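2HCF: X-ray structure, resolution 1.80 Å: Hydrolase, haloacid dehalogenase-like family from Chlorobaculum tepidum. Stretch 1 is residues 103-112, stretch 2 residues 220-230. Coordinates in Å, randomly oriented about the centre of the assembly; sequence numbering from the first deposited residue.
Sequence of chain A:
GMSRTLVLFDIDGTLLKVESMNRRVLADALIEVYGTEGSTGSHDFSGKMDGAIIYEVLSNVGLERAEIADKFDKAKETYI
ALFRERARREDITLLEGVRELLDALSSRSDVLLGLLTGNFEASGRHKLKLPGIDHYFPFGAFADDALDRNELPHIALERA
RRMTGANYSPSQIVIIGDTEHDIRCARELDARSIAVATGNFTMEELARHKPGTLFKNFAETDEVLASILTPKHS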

# COMPACT_ATOMS: atom_id res chain seq x y z
N ASP A 103 -10.30 14.23 -0.53
CA ASP A 103 -11.15 15.28 0.03
C ASP A 103 -12.63 14.89 0.08
O ASP A 103 -13.30 15.17 1.06
CB ASP A 103 -11.07 16.54 -0.81
CG ASP A 103 -9.83 17.32 -0.57
OD1 ASP A 103 -9.13 17.00 0.42
OD2 ASP A 103 -9.56 18.26 -1.37
N ALA A 104 -13.12 14.32 -1.02
CA ALA A 104 -14.52 13.91 -1.14
C ALA A 104 -14.88 12.84 -0.12
O ALA A 104 -15.98 12.86 0.43
CB ALA A 104 -14.80 13.41 -2.56
N LEU A 105 -13.97 11.90 0.13
CA LEU A 105 -14.20 10.83 1.08
C LEU A 105 -14.07 11.26 2.53
O LEU A 105 -14.88 10.87 3.39
CB LEU A 105 -13.22 9.68 0.82
CG LEU A 105 -13.52 8.92 -0.46
CD1 LEU A 105 -12.31 8.09 -0.84
CD2 LEU A 105 -14.78 8.03 -0.32
N SER A 106 -13.07 12.09 2.81
CA SER A 106 -12.73 12.40 4.18
C SER A 106 -13.72 13.37 4.82
O SER A 106 -13.84 13.43 6.03
CB SER A 106 -11.31 12.95 4.26
OG SER A 106 -11.23 14.16 3.53
N SER A 107 -14.42 14.14 3.98
CA SER A 107 -15.45 15.05 4.43
C SER A 107 -16.76 14.35 4.84
O SER A 107 -17.63 14.97 5.47
CB SER A 107 -15.76 16.03 3.31
OG SER A 107 -16.47 15.38 2.28
N ARG A 108 -16.91 13.07 4.49
CA ARG A 108 -18.08 12.28 4.88
C ARG A 108 -17.92 11.60 6.22
O ARG A 108 -16.97 10.85 6.42
CB ARG A 108 -18.34 11.22 3.84
CG ARG A 108 -18.75 11.79 2.51
CD ARG A 108 -19.10 10.68 1.58
NE ARG A 108 -20.30 9.93 1.98
CZ ARG A 108 -21.53 10.15 1.52
NH1 ARG A 108 -21.79 11.12 0.66
NH2 ARG A 108 -22.53 9.37 1.92
N SER A 109 -18.87 11.83 7.13
CA SER A 109 -18.88 11.22 8.46
C SER A 109 -19.08 9.70 8.41
O SER A 109 -18.55 8.99 9.24
CB SER A 109 -19.99 11.82 9.32
OG SER A 109 -21.26 11.61 8.69
N ASP A 110 -19.81 9.22 7.41
CA ASP A 110 -20.06 7.78 7.26
C ASP A 110 -18.88 6.98 6.66
O ASP A 110 -18.99 5.77 6.47
CB ASP A 110 -21.29 7.55 6.38
CG ASP A 110 -21.16 8.20 5.02
OD1 ASP A 110 -20.72 9.36 4.95
OD2 ASP A 110 -21.52 7.57 4.02
N VAL A 111 -17.77 7.66 6.38
CA VAL A 111 -16.60 7.01 5.78
C VAL A 111 -15.43 7.00 6.76
O VAL A 111 -15.11 8.02 7.36
CB VAL A 111 -16.15 7.74 4.50
CG1 VAL A 111 -14.84 7.12 3.91
CG2 VAL A 111 -17.23 7.70 3.46
N LEU A 112 -14.80 5.84 6.93
CA LEU A 112 -13.51 5.78 7.62
C LEU A 112 -12.41 5.46 6.62
O LEU A 112 -12.46 4.44 5.95
CB LEU A 112 -13.51 4.73 8.72
CG LEU A 112 -12.15 4.51 9.38
CD1 LEU A 112 -11.64 5.77 10.07
CD2 LEU A 112 -12.24 3.37 10.34
N GLU A 220 -12.52 10.98 -12.74
CA GLU A 220 -13.94 11.37 -12.51
C GLU A 220 -14.35 11.17 -11.05
O GLU A 220 -14.91 10.15 -10.68
CB GLU A 220 -14.86 10.59 -13.44
CG GLU A 220 -14.45 10.55 -14.90
CD GLU A 220 -14.36 11.94 -15.58
OE1 GLU A 220 -15.08 12.89 -15.17
OE2 GLU A 220 -13.58 12.06 -16.55
N THR A 221 -14.06 12.16 -10.22
CA THR A 221 -14.22 12.03 -8.77
C THR A 221 -15.60 11.51 -8.36
O THR A 221 -15.70 10.55 -7.62
CB THR A 221 -13.93 13.37 -8.09
OG1 THR A 221 -12.70 13.86 -8.63
CG2 THR A 221 -13.80 13.22 -6.60
N ASP A 222 -16.64 12.16 -8.87
CA ASP A 222 -18.03 11.80 -8.57
C ASP A 222 -18.32 10.33 -8.84
O ASP A 222 -18.99 9.69 -8.05
CB ASP A 222 -19.03 12.66 -9.35
CG ASP A 222 -18.94 14.14 -8.99
OD1 ASP A 222 -18.41 14.47 -7.91
OD2 ASP A 222 -19.42 14.99 -9.80
N GLU A 223 -17.84 9.81 -9.96
CA GLU A 223 -18.06 8.41 -10.30
C GLU A 223 -17.26 7.45 -9.42
O GLU A 223 -17.74 6.38 -9.07
CB GLU A 223 -17.78 8.16 -11.77
CG GLU A 223 -18.66 8.98 -12.68
CD GLU A 223 -20.12 8.70 -12.45
OE1 GLU A 223 -20.46 7.53 -12.14
OE2 GLU A 223 -20.92 9.65 -12.61
N VAL A 224 -16.05 7.84 -9.04
CA VAL A 224 -15.28 6.97 -8.17
C VAL A 224 -15.98 6.94 -6.81
O VAL A 224 -16.11 5.89 -6.21
CB VAL A 224 -13.79 7.39 -8.01
CG1 VAL A 224 -13.02 6.33 -7.21
CG2 VAL A 224 -13.11 7.65 -9.36
N LEU A 225 -16.41 8.09 -6.32
CA LEU A 225 -17.12 8.15 -5.05
C LEU A 225 -18.38 7.27 -5.07
O LEU A 225 -18.61 6.47 -4.16
CB LEU A 225 -17.47 9.62 -4.76
CG LEU A 225 -18.04 9.93 -3.38
CD1 LEU A 225 -16.97 9.74 -2.29
CD2 LEU A 225 -18.59 11.34 -3.37
N ALA A 226 -19.18 7.39 -6.13
CA ALA A 226 -20.39 6.59 -6.27
C ALA A 226 -20.06 5.11 -6.22
O ALA A 226 -20.78 4.31 -5.62
CB ALA A 226 -21.10 6.91 -7.56
N SER A 227 -18.95 4.75 -6.85
CA SER A 227 -18.59 3.36 -6.90
C SER A 227 -18.14 2.88 -5.52
O SER A 227 -18.41 1.75 -5.14
CB SER A 227 -17.51 3.15 -7.93
OG SER A 227 -17.06 1.83 -7.84
N ILE A 228 -17.47 3.75 -4.75
CA ILE A 228 -16.94 3.38 -3.43
C ILE A 228 -18.04 3.26 -2.39
O ILE A 228 -18.08 2.30 -1.66
CB ILE A 228 -15.85 4.39 -2.94
CG1 ILE A 228 -14.58 4.22 -3.77
CG2 ILE A 228 -15.52 4.14 -1.48
CD1 ILE A 228 -13.56 5.39 -3.56
N LEU A 229 -18.96 4.22 -2.35
CA LEU A 229 -20.03 4.21 -1.34
C LEU A 229 -21.12 3.15 -1.54
O LEU A 229 -21.61 2.59 -0.57
CB LEU A 229 -20.66 5.60 -1.23
CG LEU A 229 -19.65 6.68 -0.86
CD1 LEU A 229 -20.28 8.04 -1.01
CD2 LEU A 229 -19.10 6.48 0.53
N THR A 230 -21.46 2.87 -2.80
CA THR A 230 -22.59 1.99 -3.19
C THR A 230 -22.29 0.47 -3.15
O THR A 230 -22.93 -0.30 -2.42
CB THR A 230 -23.07 2.37 -4.62
OG1 THR A 230 -23.40 3.77 -4.66
CG2 THR A 230 -24.29 1.54 -5.05

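No hydrogen bond or salt bridge crosses between the two stretches; the contact rests on side-chain packing, which buries 325 Å² summed over both sides. One face of helix 221-229 supplies T221, L225, I228 and L229, at the three- and four-residue spacing that brings side chains onto the same side of a helix.

The tightest fit is at L225. Its CA-to-CB bond points toward stretch 1, and its t, p rotamer carries CD1 to 3.4 Å from CD2 of L105. The same methyl lies 4.3 Å from CB of A104, so it sits in a shallow hollow bordered by a leucine branch and a methyl. The small side chain of A104 suits this place: the helix backbones come close here, with the L105 and L225 CA atoms 7.3 Å apart, and CB of A104 still reaches CG2 of T221 at 4.2 Å. L105 leaves its backbone sideways, but its m, t rotamer brings its end nearer. Its CD2 also lies 4.1 Å from CG2 of I228, and CD1 of L105 is 4.0 Å from CD1 of I228, so the forked tip fits against L225 and I228 together.

Farther along, L229 also projects toward stretch 1 and meets unlike surfaces. Its CD2 packs 3.7 Å from CG2 of V111 and also lies 3.9 Å from NE of R108, and its CD1 lies over one face of the R108 guanidinium, 3.5 Å from CZ. A guanidinium is flat, and its face accepts a methyl without giving up in-plane polar partners. Here those include D110: NH2 of R108 bonds to OD2 of D110 at 2.9 Å with an N-H...acceptor angle of 161°, within a salt bridge. The type I turn from R108 to V111, with V111 N bonded to R108 O at 3.3 Å, brings this charged pair and the valine together around the leucine.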